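Local coordinates for protein arginine decarboxylase (Campylobacter jejuni subsp. jejuni, PDB 3NZP) that probably makes agmatine from arginine for polyamine biosynthesis, using pyridoxal 5'-phosphate as cofactor, at residues B[59-64]-B[322-327]; B[268-273]-B[316-321]; B[274-279]-B[288-293]. All coordinates share one frame; numbering follows the deposited sequence.

The three contacts sit at one end of the pyridoxal-binding barrel, and all of them touch the cofactor. Their centres are about 13 Å (contacts 1 and 2), 11 Å (contacts 1 and 3) and 16 Å (contacts 2 and 3) apart. Along the chain they are nested: contact 3 lies in the link between strands 268-272 and 316-319, contact 2 pairs those strands, and contact 1 joins helix 52-72 to helix 323-326, which follows the last strand. Segments 268-273 and 274-279 are consecutive, as are 316-321 and 322-327, so each strand of contact 2 runs directly into backbone that binds the phosphate of pyridoxal phosphate.

Contact 1 of 3, residues B[59-64]-B[322-327]; sequences IENIYG and GRFVAA. With PLP (pyridoxal-5'-phosphate), chain E.
Ile62 of helix 52-72 reaches the short helix 323-326 that follows the last strand of the alpha/beta barrel in this fold-type III enzyme, and whose N-terminal backbone binds the cofactor phosphate. From its CB two branches diverge. CG2 takes the position anti to the backbone N and packs on Ile319 CD1 of the strand before the short helix. CG1, anti to the carbonyl carbon (chi1 -67°), heads for Phe324 and lies 3.6 Å from its CE2, with CD2 just as near. At the tip, CD1 is 3.7 Å from Phe324 CD2 and 4.2 Å from Val325 CB, so the methyl touches two consecutive residues of the short helix. The Ile62 and Phe324 side chains run alongside each other, pointing opposite ways.

Farther out on the same ring, Asn61 ND2 lies at the edge near the ring plane, 3.6 Å from Phe324 CZ; the amide is turned 22° from the ring. One turn back, Ile59 CG1 meets Val325 CG2 at 3.9 Å, while Leu97 and Leu100 of helix 91-100 also pack on Ile59. Leu275 covers another part of Phe324.

The contact across the two helices is thus mostly apolar, and it joins an outer helix to the helix start that binds the phosphate. The Arg323 side chain leads to Ser236 and Tyr279, whereas its backbone N-H, together with that of Gly322, is directed at the cofactor: Arg323 N donates to PLP O2P over 2.7 Å.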
loop_
_atom_site.group_PDB
_atom_site.type_symbol
_atom_site.label_atom_id
_atom_site.label_comp_id
_atom_site.label_asym_id
_atom_site.label_seq_id
_atom_site.Cartn_x
_atom_site.Cartn_y
_atom_site.Cartn_z
ATOM N N ILE B 59 -7.775 0.487 -26.580
ATOM C CA ILE B 59 -6.794 -0.060 -27.499
ATOM C C ILE B 59 -6.903 0.625 -28.849
ATOM O O ILE B 59 -5.909 1.104 -29.384
ATOM C CB ILE B 59 -7.000 -1.563 -27.694
ATOM C CG1 ILE B 59 -6.770 -2.290 -26.377
ATOM C CG2 ILE B 59 -6.042 -2.092 -28.752
ATOM C CD1 ILE B 59 -7.076 -3.758 -26.453
ATOM N N GLU B 60 -8.107 0.669 -29.407
ATOM C CA GLU B 60 -8.278 1.304 -30.700
ATOM C C GLU B 60 -8.077 2.801 -30.592
ATOM O O GLU B 60 -7.866 3.490 -31.588
ATOM C CB GLU B 60 -9.653 0.981 -31.298
ATOM C CG GLU B 60 -10.816 1.044 -30.339
ATOM C CD GLU B 60 -12.080 0.385 -30.911
ATOM O OE1 GLU B 60 -12.020 -0.816 -31.289
ATOM O OE2 GLU B 60 -13.134 1.069 -30.972
ATOM N N ASN B 61 -8.118 3.308 -29.375
ATOM C CA ASN B 61 -7.913 4.722 -29.178
ATOM C C ASN B 61 -6.406 5.009 -29.273
ATOM O O ASN B 61 -6.000 6.008 -29.851
ATOM C CB ASN B 61 -8.498 5.121 -27.833
ATOM C CG ASN B 61 -8.548 6.612 -27.644
ATOM O OD1 ASN B 61 -8.869 7.360 -28.569
ATOM N ND2 ASN B 61 -8.240 7.062 -26.431
ATOM N N ILE B 62 -5.582 4.118 -28.730
ATOM C CA ILE B 62 -4.133 4.287 -28.793
ATOM C C ILE B 62 -3.679 4.107 -30.238
ATOM O O ILE B 62 -3.088 5.015 -30.827
ATOM C CB ILE B 62 -3.398 3.266 -27.892
ATOM C CG1 ILE B 62 -3.698 3.568 -26.424
ATOM C CG2 ILE B 62 -1.893 3.335 -28.107
ATOM C CD1 ILE B 62 -3.066 2.602 -25.471
ATOM N N TYR B 63 -3.963 2.946 -30.818
ATOM C CA TYR B 63 -3.585 2.702 -32.206
ATOM C C TYR B 63 -4.182 3.774 -33.124
ATOM O O TYR B 63 -3.535 4.228 -34.073
ATOM C CB TYR B 63 -4.041 1.311 -32.635
ATOM C CG TYR B 63 -3.079 0.253 -32.193
ATOM C CD1 TYR B 63 -3.115 -0.273 -30.904
ATOM C CD2 TYR B 63 -2.083 -0.182 -33.054
ATOM C CE1 TYR B 63 -2.172 -1.215 -30.488
ATOM C CE2 TYR B 63 -1.141 -1.110 -32.654
ATOM C CZ TYR B 63 -1.188 -1.623 -31.376
ATOM O OH TYR B 63 -0.225 -2.539 -31.023
ATOM N N GLY B 64 -5.409 4.186 -32.815
ATOM C CA GLY B 64 -6.074 5.207 -33.601
ATOM C C GLY B 64 -5.267 6.487 -33.704
ATOM O O GLY B 64 -4.991 6.967 -34.800
ATOM N N GLY B 322 0.467 1.238 -19.878
ATOM C CA GLY B 322 -0.483 0.325 -19.283
ATOM C C GLY B 322 -1.598 1.072 -18.583
ATOM O O GLY B 322 -2.778 0.795 -18.792
ATOM N N ARG B 323 -1.233 2.034 -17.747
ATOM C CA ARG B 323 -2.231 2.792 -17.017
ATOM C C ARG B 323 -3.335 3.305 -17.942
ATOM O O ARG B 323 -4.519 3.156 -17.654
ATOM C CB ARG B 323 -1.573 3.966 -16.304
ATOM C CG ARG B 323 -2.533 4.794 -15.486
ATOM C CD ARG B 323 -1.863 6.075 -15.063
ATOM N NE ARG B 323 -0.802 5.871 -14.082
ATOM C CZ ARG B 323 -1.018 5.738 -12.778
ATOM N NH1 ARG B 323 -0.004 5.555 -11.953
ATOM N NH2 ARG B 323 -2.251 5.788 -12.295
ATOM N N PHE B 324 -2.940 3.889 -19.064
ATOM C CA PHE B 324 -3.882 4.446 -20.021
ATOM C C PHE B 324 -4.938 3.456 -20.502
ATOM O O PHE B 324 -6.146 3.748 -20.500
ATOM C CB PHE B 324 -3.119 4.988 -21.222
ATOM C CG PHE B 324 -3.969 5.742 -22.176
ATOM C CD1 PHE B 324 -4.213 7.094 -21.983
ATOM C CD2 PHE B 324 -4.561 5.092 -23.254
ATOM C CE1 PHE B 324 -5.043 7.799 -22.848
ATOM C CE2 PHE B 324 -5.391 5.780 -24.126
ATOM C CZ PHE B 324 -5.636 7.141 -23.923
ATOM N N VAL B 325 -4.489 2.275 -20.904
ATOM C CA VAL B 325 -5.395 1.260 -21.425
ATOM C C VAL B 325 -6.179 0.498 -20.355
ATOM O O VAL B 325 -7.274 -0.017 -20.617
ATOM C CB VAL B 325 -4.599 0.276 -22.333
ATOM C CG1 VAL B 325 -3.677 -0.571 -21.509
ATOM C CG2 VAL B 325 -5.540 -0.567 -23.134
ATOM N N ALA B 326 -5.657 0.462 -19.137
ATOM C CA ALA B 326 -6.344 -0.276 -18.086
ATOM C C ALA B 326 -7.183 0.531 -17.089
ATOM O O ALA B 326 -8.109 0.000 -16.480
ATOM C CB ALA B 326 -5.344 -1.132 -17.348
ATOM N N ALA B 327 -6.884 1.813 -16.944
ATOM C CA ALA B 327 -7.591 2.649 -15.987
ATOM C C ALA B 327 -9.131 2.608 -15.941
ATOM O O ALA B 327 -9.692 2.183 -14.943
ATOM C CB ALA B 327 -7.123 4.083 -16.138
HETATM N N1 PLP E . 7.275 0.164 -18.907
HETATM C C2 PLP E . 8.100 -0.294 -17.960
HETATM C C2A PLP E . 9.468 -0.781 -18.354
HETATM C C3 PLP E . 7.675 -0.341 -16.598
HETATM O O3 PLP E . 8.515 -0.817 -15.622
HETATM C C4 PLP E . 6.340 0.155 -16.272
HETATM C C4A PLP E . 5.845 0.145 -14.881
HETATM C C5 PLP E . 5.509 0.633 -17.357
HETATM C C6 PLP E . 6.035 0.624 -18.657
HETATM C C5A PLP E . 4.087 1.159 -17.115
HETATM O O4P PLP E . 4.043 2.597 -17.157
HETATM P P PLP E . 2.510 3.066 -16.911
HETATM O O1P PLP E . 2.401 4.501 -17.233
HETATM O O2P PLP E . 1.496 2.251 -17.845
HETATM O O3P PLP E . 2.111 2.848 -15.378
#

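Contact 2 of 3, residues B[268-273]-B[316-321]; sequences AINLGG and DIFIES. With PLP (pyridoxal-5'-phosphate), chain E.
The flat ends of Asn270 and Glu320 meet almost perpendicularly, amide and carboxylate planes 83° apart. Asn270 ND2 donates to Glu320 OE2 over 2.8 Å, meeting it from above the carboxylate plane, and the oxygen in turn lies off the plane of the Asn270 amide. That oxygen also bonds Thr130 OG1. Turned to the cofactor, Glu320 OE1 lies 2.9 Å from PLP N1, the placement of the acidic residue beside the pyridine nitrogen in fold-type III enzymes; the extended Glu320 chain (chi2 -179°) carries the carboxylate out to it. A third flat group, the Phe318 ring, is met obliquely by Ala268, whose CB is 4.0 Å from Phe318 CD1.

Strands 268-272 and 316-319 are the seventh and eighth of the parallel barrel, connected by helix 292-309 in a beta-alpha-beta crossover. Ala268, Asn270 and Phe318 share the face that also meets Met229, while Ile269 and Ile317 occupy the other, where Val299 and Leu303 of that helix cover Ile317. The ladder is built from Ile269 N to Asp316 O, Phe318 N to Ile269 O and Leu271 N to Phe318 O. Gly272 has a positive phi of 76°, and its N-H bonds Asn270 OD1 at 2.9 Å, an Asx turn. Both polar atoms of the Asn270 amide are therefore engaged. Glu320 N donates to Gly272 O over 2.8 Å.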
loop_
_atom_site.group_PDB
_atom_site.type_symbol
_atom_site.label_atom_id
_atom_site.label_comp_id
_atom_site.label_asym_id
_atom_site.label_seq_id
_atom_site.Cartn_x
_atom_site.Cartn_y
_atom_site.Cartn_z
ATOM N N ALA B 268 13.978 -0.214 -33.688
ATOM C CA ALA B 268 12.849 0.198 -32.876
ATOM C C ALA B 268 13.254 0.894 -31.594
ATOM O O ALA B 268 14.332 0.661 -31.055
ATOM C CB ALA B 268 11.953 -0.996 -32.561
ATOM N N ILE B 269 12.376 1.774 -31.133
ATOM C CA ILE B 269 12.596 2.499 -29.903
ATOM C C ILE B 269 11.370 2.272 -29.023
ATOM O O ILE B 269 10.225 2.447 -29.457
ATOM C CB ILE B 269 12.799 4.006 -30.154
ATOM C CG1 ILE B 269 14.115 4.252 -30.888
ATOM C CG2 ILE B 269 12.852 4.741 -28.844
ATOM C CD1 ILE B 269 14.420 5.722 -31.129
ATOM N N ASN B 270 11.620 1.849 -27.789
ATOM C CA ASN B 270 10.543 1.591 -26.840
ATOM C C ASN B 270 10.497 2.756 -25.863
ATOM O O ASN B 270 11.405 2.908 -25.039
ATOM C CB ASN B 270 10.825 0.289 -26.090
ATOM C CG ASN B 270 9.618 -0.223 -25.333
ATOM O OD1 ASN B 270 8.962 0.533 -24.598
ATOM N ND2 ASN B 270 9.318 -1.509 -25.492
ATOM N N LEU B 271 9.447 3.574 -25.956
ATOM C CA LEU B 271 9.281 4.744 -25.078
ATOM C C LEU B 271 8.868 4.374 -23.667
ATOM O O LEU B 271 8.928 5.201 -22.760
ATOM C CB LEU B 271 8.213 5.674 -25.629
ATOM C CG LEU B 271 8.369 6.001 -27.095
ATOM C CD1 LEU B 271 7.242 6.921 -27.515
ATOM C CD2 LEU B 271 9.727 6.648 -27.309
ATOM N N GLY B 272 8.420 3.138 -23.492
ATOM C CA GLY B 272 7.993 2.712 -22.184
ATOM C C GLY B 272 6.626 3.271 -21.832
ATOM O O GLY B 272 5.806 3.568 -22.710
ATOM N N GLY B 273 6.371 3.416 -20.537
ATOM C CA GLY B 273 5.088 3.944 -20.108
ATOM C C GLY B 273 5.154 5.434 -19.900
ATOM O O GLY B 273 6.072 6.095 -20.395
ATOM N N ASP B 316 10.947 2.084 -35.426
ATOM C CA ASP B 316 9.612 1.576 -35.153
ATOM C C ASP B 316 9.245 2.054 -33.770
ATOM O O ASP B 316 10.037 1.957 -32.838
ATOM C CB ASP B 316 9.595 0.053 -35.206
ATOM C CG ASP B 316 9.531 -0.475 -36.635
ATOM O OD1 ASP B 316 10.004 -1.609 -36.881
ATOM O OD2 ASP B 316 8.994 0.244 -37.513
ATOM N N ILE B 317 8.042 2.580 -33.635
ATOM C CA ILE B 317 7.611 3.092 -32.352
ATOM C C ILE B 317 7.005 2.011 -31.472
ATOM O O ILE B 317 6.125 1.281 -31.909
ATOM C CB ILE B 317 6.593 4.210 -32.546
ATOM C CG1 ILE B 317 7.223 5.343 -33.356
ATOM C CG2 ILE B 317 6.090 4.679 -31.197
ATOM C CD1 ILE B 317 6.268 6.431 -33.740
ATOM N N PHE B 318 7.487 1.910 -30.237
ATOM C CA PHE B 318 6.971 0.944 -29.263
ATOM C C PHE B 318 6.635 1.656 -27.957
ATOM O O PHE B 318 7.518 2.269 -27.347
ATOM C CB PHE B 318 8.014 -0.123 -28.948
ATOM C CG PHE B 318 7.902 -1.357 -29.779
ATOM C CD1 PHE B 318 8.253 -1.338 -31.121
ATOM C CD2 PHE B 318 7.441 -2.544 -29.226
ATOM C CE1 PHE B 318 8.151 -2.490 -31.896
ATOM C CE2 PHE B 318 7.336 -3.696 -29.997
ATOM C CZ PHE B 318 7.688 -3.665 -31.333
ATOM N N ILE B 319 5.376 1.588 -27.525
ATOM C CA ILE B 319 4.995 2.215 -26.257
ATOM C C ILE B 319 4.473 1.148 -25.297
ATOM O O ILE B 319 3.858 0.168 -25.723
ATOM C CB ILE B 319 3.895 3.278 -26.413
ATOM C CG1 ILE B 319 2.603 2.630 -26.869
ATOM C CG2 ILE B 319 4.287 4.322 -27.421
ATOM C CD1 ILE B 319 1.444 3.555 -26.810
ATOM N N GLU B 320 4.738 1.319 -24.005
ATOM C CA GLU B 320 4.278 0.356 -23.005
ATOM C C GLU B 320 3.361 1.058 -21.992
ATOM O O GLU B 320 3.545 0.955 -20.782
ATOM C CB GLU B 320 5.472 -0.295 -22.295
ATOM C CG GLU B 320 6.536 -0.860 -23.237
ATOM C CD GLU B 320 7.711 -1.531 -22.506
ATOM O OE1 GLU B 320 8.063 -1.089 -21.393
ATOM O OE2 GLU B 320 8.292 -2.497 -23.057
ATOM N N SER B 321 2.371 1.774 -22.515
ATOM C CA SER B 321 1.412 2.500 -21.702
ATOM C C SER B 321 0.382 1.532 -21.166
ATOM O O SER B 321 -0.475 1.048 -21.909
ATOM C CB SER B 321 0.713 3.555 -22.548
ATOM O OG SER B 321 1.672 4.344 -23.227
HETATM N N1 PLP E . 7.275 0.164 -18.907
HETATM C C2 PLP E . 8.100 -0.294 -17.960
HETATM C C2A PLP E . 9.468 -0.781 -18.354
HETATM C C3 PLP E . 7.675 -0.341 -16.598
HETATM O O3 PLP E . 8.515 -0.817 -15.622
HETATM C C4 PLP E . 6.340 0.155 -16.272
HETATM C C4A PLP E . 5.845 0.145 -14.881
HETATM C C5 PLP E . 5.509 0.633 -17.357
HETATM C C6 PLP E . 6.035 0.624 -18.657
HETATM C C5A PLP E . 4.087 1.159 -17.115
HETATM O O4P PLP E . 4.043 2.597 -17.157
HETATM P P PLP E . 2.510 3.066 -16.911
HETATM O O1P PLP E . 2.401 4.501 -17.233
HETATM O O2P PLP E . 1.496 2.251 -17.845
HETATM O O3P PLP E . 2.111 2.848 -15.378
#

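Contact 3 of 3, residues B[274-279]-B[288-293]; sequences GLAVEY and RNYTLR. With PLP (pyridoxal-5'-phosphate), chain E.
Ala276 is gripped at both its backbone polar atoms by the segment 288-293. Its N-H donates to Tyr290 OH over 2.9 Å at an N-H...O angle of 159°, and the same oxygen has a second partner, so the hydroxyl accepts from Ala276 N and bonds Ile238 O. The carbonyl of Ala276 takes Arg288 NE at 3.2 Å; the oxygen lies at the edge of the guanidinium, within 5° of its plane, although the donor stands high above the carbonyl plane. Arg288 NH1 adds a weak bond to Tyr290 O.

The Arg288 chain is extended from CG to NE and runs over the Tyr290 ring, with CD 4.0 Å above the ring centre, while Arg288 CB packs on Ala276 CB at 3.6 Å. These residues belong to the connection from the seventh barrel strand to helix 292-309; at the start of this connection Gly274 N donates to PLP O1P over 3.0 Å, as part of the glycine-rich phosphate-binding loop.

Glu278 comes near the arginine, but its OE1 is 4.4 Å from Arg288 NH1 and well out of the guanidinium plane, a proximity of opposite charges and not a salt bridge. OE2 of its carboxylate accepts from Ser287 N and Ser280 N. Farther along, Thr291 stands at the N-cap of helix 292-309 with OG1 bonded to Glu294 N, and Leu292 CG touches Leu275 CD1 at 4.4 Å.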
loop_
_atom_site.group_PDB
_atom_site.type_symbol
_atom_site.label_atom_id
_atom_site.label_comp_id
_atom_site.label_asym_id
_atom_site.label_seq_id
_atom_site.Cartn_x
_atom_site.Cartn_y
_atom_site.Cartn_z
ATOM N N GLY B 274 4.181 5.973 -19.172
ATOM C CA GLY B 274 4.186 7.406 -18.909
ATOM C C GLY B 274 2.974 8.176 -19.396
ATOM O O GLY B 274 2.657 9.229 -18.852
ATOM N N LEU B 275 2.320 7.662 -20.434
ATOM C CA LEU B 275 1.130 8.294 -20.978
ATOM C C LEU B 275 0.223 8.480 -19.775
ATOM O O LEU B 275 -0.175 7.496 -19.140
ATOM C CB LEU B 275 0.465 7.361 -21.980
ATOM C CG LEU B 275 -0.303 8.014 -23.124
ATOM C CD1 LEU B 275 -1.207 6.965 -23.758
ATOM C CD2 LEU B 275 -1.118 9.189 -22.607
ATOM N N ALA B 276 -0.094 9.733 -19.452
ATOM C CA ALA B 276 -0.931 10.027 -18.293
ATOM C C ALA B 276 -2.417 9.791 -18.529
ATOM O O ALA B 276 -2.892 9.755 -19.664
ATOM C CB ALA B 276 -0.687 11.452 -17.833
ATOM N N VAL B 277 -3.152 9.622 -17.437
ATOM C CA VAL B 277 -4.598 9.413 -17.509
ATOM C C VAL B 277 -5.293 10.605 -16.852
ATOM O O VAL B 277 -4.789 11.148 -15.873
ATOM C CB VAL B 277 -5.007 8.109 -16.771
ATOM C CG1 VAL B 277 -6.499 8.098 -16.491
ATOM C CG2 VAL B 277 -4.631 6.901 -17.615
ATOM N N GLU B 278 -6.436 11.021 -17.389
ATOM C CA GLU B 278 -7.147 12.140 -16.786
ATOM C C GLU B 278 -8.024 11.671 -15.622
ATOM O O GLU B 278 -9.033 11.001 -15.835
ATOM C CB GLU B 278 -8.019 12.849 -17.815
ATOM C CG GLU B 278 -8.650 14.106 -17.244
ATOM C CD GLU B 278 -7.593 15.055 -16.696
ATOM O OE1 GLU B 278 -6.753 15.534 -17.497
ATOM O OE2 GLU B 278 -7.594 15.307 -15.469
ATOM N N TYR B 279 -7.638 12.032 -14.401
ATOM C CA TYR B 279 -8.358 11.629 -13.190
ATOM C C TYR B 279 -9.184 12.764 -12.592
ATOM O O TYR B 279 -10.106 12.543 -11.804
ATOM C CB TYR B 279 -7.353 11.129 -12.146
ATOM C CG TYR B 279 -6.757 9.763 -12.440
ATOM C CD1 TYR B 279 -7.467 8.603 -12.149
ATOM C CD2 TYR B 279 -5.478 9.628 -12.983
ATOM C CE1 TYR B 279 -6.924 7.343 -12.382
ATOM C CE2 TYR B 279 -4.919 8.365 -13.223
ATOM C CZ TYR B 279 -5.652 7.229 -12.916
ATOM O OH TYR B 279 -5.127 5.962 -13.126
ATOM N N ARG B 288 -3.208 15.890 -16.584
ATOM C CA ARG B 288 -2.100 16.015 -17.514
ATOM C C ARG B 288 -2.343 17.242 -18.358
ATOM O O ARG B 288 -3.484 17.569 -18.650
ATOM C CB ARG B 288 -1.992 14.788 -18.421
ATOM C CG ARG B 288 -3.248 14.418 -19.171
ATOM C CD ARG B 288 -2.889 13.382 -20.229
ATOM N NE ARG B 288 -4.004 12.539 -20.676
ATOM C CZ ARG B 288 -5.125 12.988 -21.233
ATOM N NH1 ARG B 288 -5.310 14.290 -21.417
ATOM N NH2 ARG B 288 -6.052 12.128 -21.630
ATOM N N ASN B 289 -1.267 17.917 -18.750
ATOM C CA ASN B 289 -1.388 19.123 -19.559
ATOM C C ASN B 289 -1.299 18.841 -21.034
ATOM O O ASN B 289 -1.048 19.729 -21.831
ATOM C CB ASN B 289 -0.292 20.118 -19.213
ATOM C CG ASN B 289 1.091 19.660 -19.687
ATOM O OD1 ASN B 289 1.329 19.453 -20.884
ATOM N ND2 ASN B 289 2.007 19.501 -18.742
ATOM N N TYR B 290 -1.507 17.618 -21.435
ATOM C CA TYR B 290 -1.366 17.355 -22.904
ATOM C C TYR B 290 -2.414 16.349 -23.431
ATOM O O TYR B 290 -3.044 15.644 -22.616
ATOM C CB TYR B 290 0.032 16.846 -23.265
ATOM C CG TYR B 290 0.376 15.549 -22.577
ATOM C CD1 TYR B 290 0.125 14.327 -23.172
ATOM C CD2 TYR B 290 0.953 15.539 -21.338
ATOM C CE1 TYR B 290 0.465 13.089 -22.525
ATOM C CE2 TYR B 290 1.304 14.354 -20.662
ATOM C CZ TYR B 290 1.058 13.129 -21.249
ATOM O OH TYR B 290 1.398 11.993 -20.590
ATOM N N THR B 291 -2.624 16.189 -24.735
ATOM C CA THR B 291 -3.629 15.201 -25.225
ATOM C C THR B 291 -2.953 13.954 -25.804
ATOM O O THR B 291 -1.752 13.959 -26.067
ATOM C CB THR B 291 -4.520 15.810 -26.324
ATOM O OG1 THR B 291 -3.778 15.910 -27.544
ATOM C CG2 THR B 291 -4.998 17.188 -25.916
ATOM N N LEU B 292 -3.718 12.889 -26.014
ATOM C CA LEU B 292 -3.132 11.673 -26.564
ATOM C C LEU B 292 -2.537 11.984 -27.936
ATOM O O LEU B 292 -1.401 11.605 -28.234
ATOM C CB LEU B 292 -4.191 10.573 -26.709
ATOM C CG LEU B 292 -3.689 9.123 -26.693
ATOM C CD1 LEU B 292 -4.763 8.226 -27.282
ATOM C CD2 LEU B 292 -2.409 8.978 -27.491
ATOM N N ARG B 293 -3.309 12.691 -28.760
ATOM C CA ARG B 293 -2.877 13.062 -30.105
ATOM C C ARG B 293 -1.586 13.874 -30.052
ATOM O O ARG B 293 -0.685 13.675 -30.870
ATOM C CB ARG B 293 -3.988 13.856 -30.817
ATOM C CG ARG B 293 -3.709 14.169 -32.287
ATOM C CD ARG B 293 -3.371 12.909 -33.063
ATOM N NE ARG B 293 -2.857 13.173 -34.407
ATOM C CZ ARG B 293 -3.605 13.332 -35.496
ATOM N NH1 ARG B 293 -3.015 13.569 -36.658
ATOM N NH2 ARG B 293 -4.930 13.246 -35.430
HETATM N N1 PLP E . 7.275 0.164 -18.907
HETATM C C2 PLP E . 8.100 -0.294 -17.960
HETATM C C2A PLP E . 9.468 -0.781 -18.354
HETATM C C3 PLP E . 7.675 -0.341 -16.598
HETATM O O3 PLP E . 8.515 -0.817 -15.622
HETATM C C4 PLP E . 6.340 0.155 -16.272
HETATM C C4A PLP E . 5.845 0.145 -14.881
HETATM C C5 PLP E . 5.509 0.633 -17.357
HETATM C C6 PLP E . 6.035 0.624 -18.657
HETATM C C5A PLP E . 4.087 1.159 -17.115
HETATM O O4P PLP E . 4.043 2.597 -17.157
HETATM P P PLP E . 2.510 3.066 -16.911
HETATM O O1P PLP E . 2.401 4.501 -17.233
HETATM O O2P PLP E . 1.496 2.251 -17.845
HETATM O O3P PLP E . 2.111 2.848 -15.378
#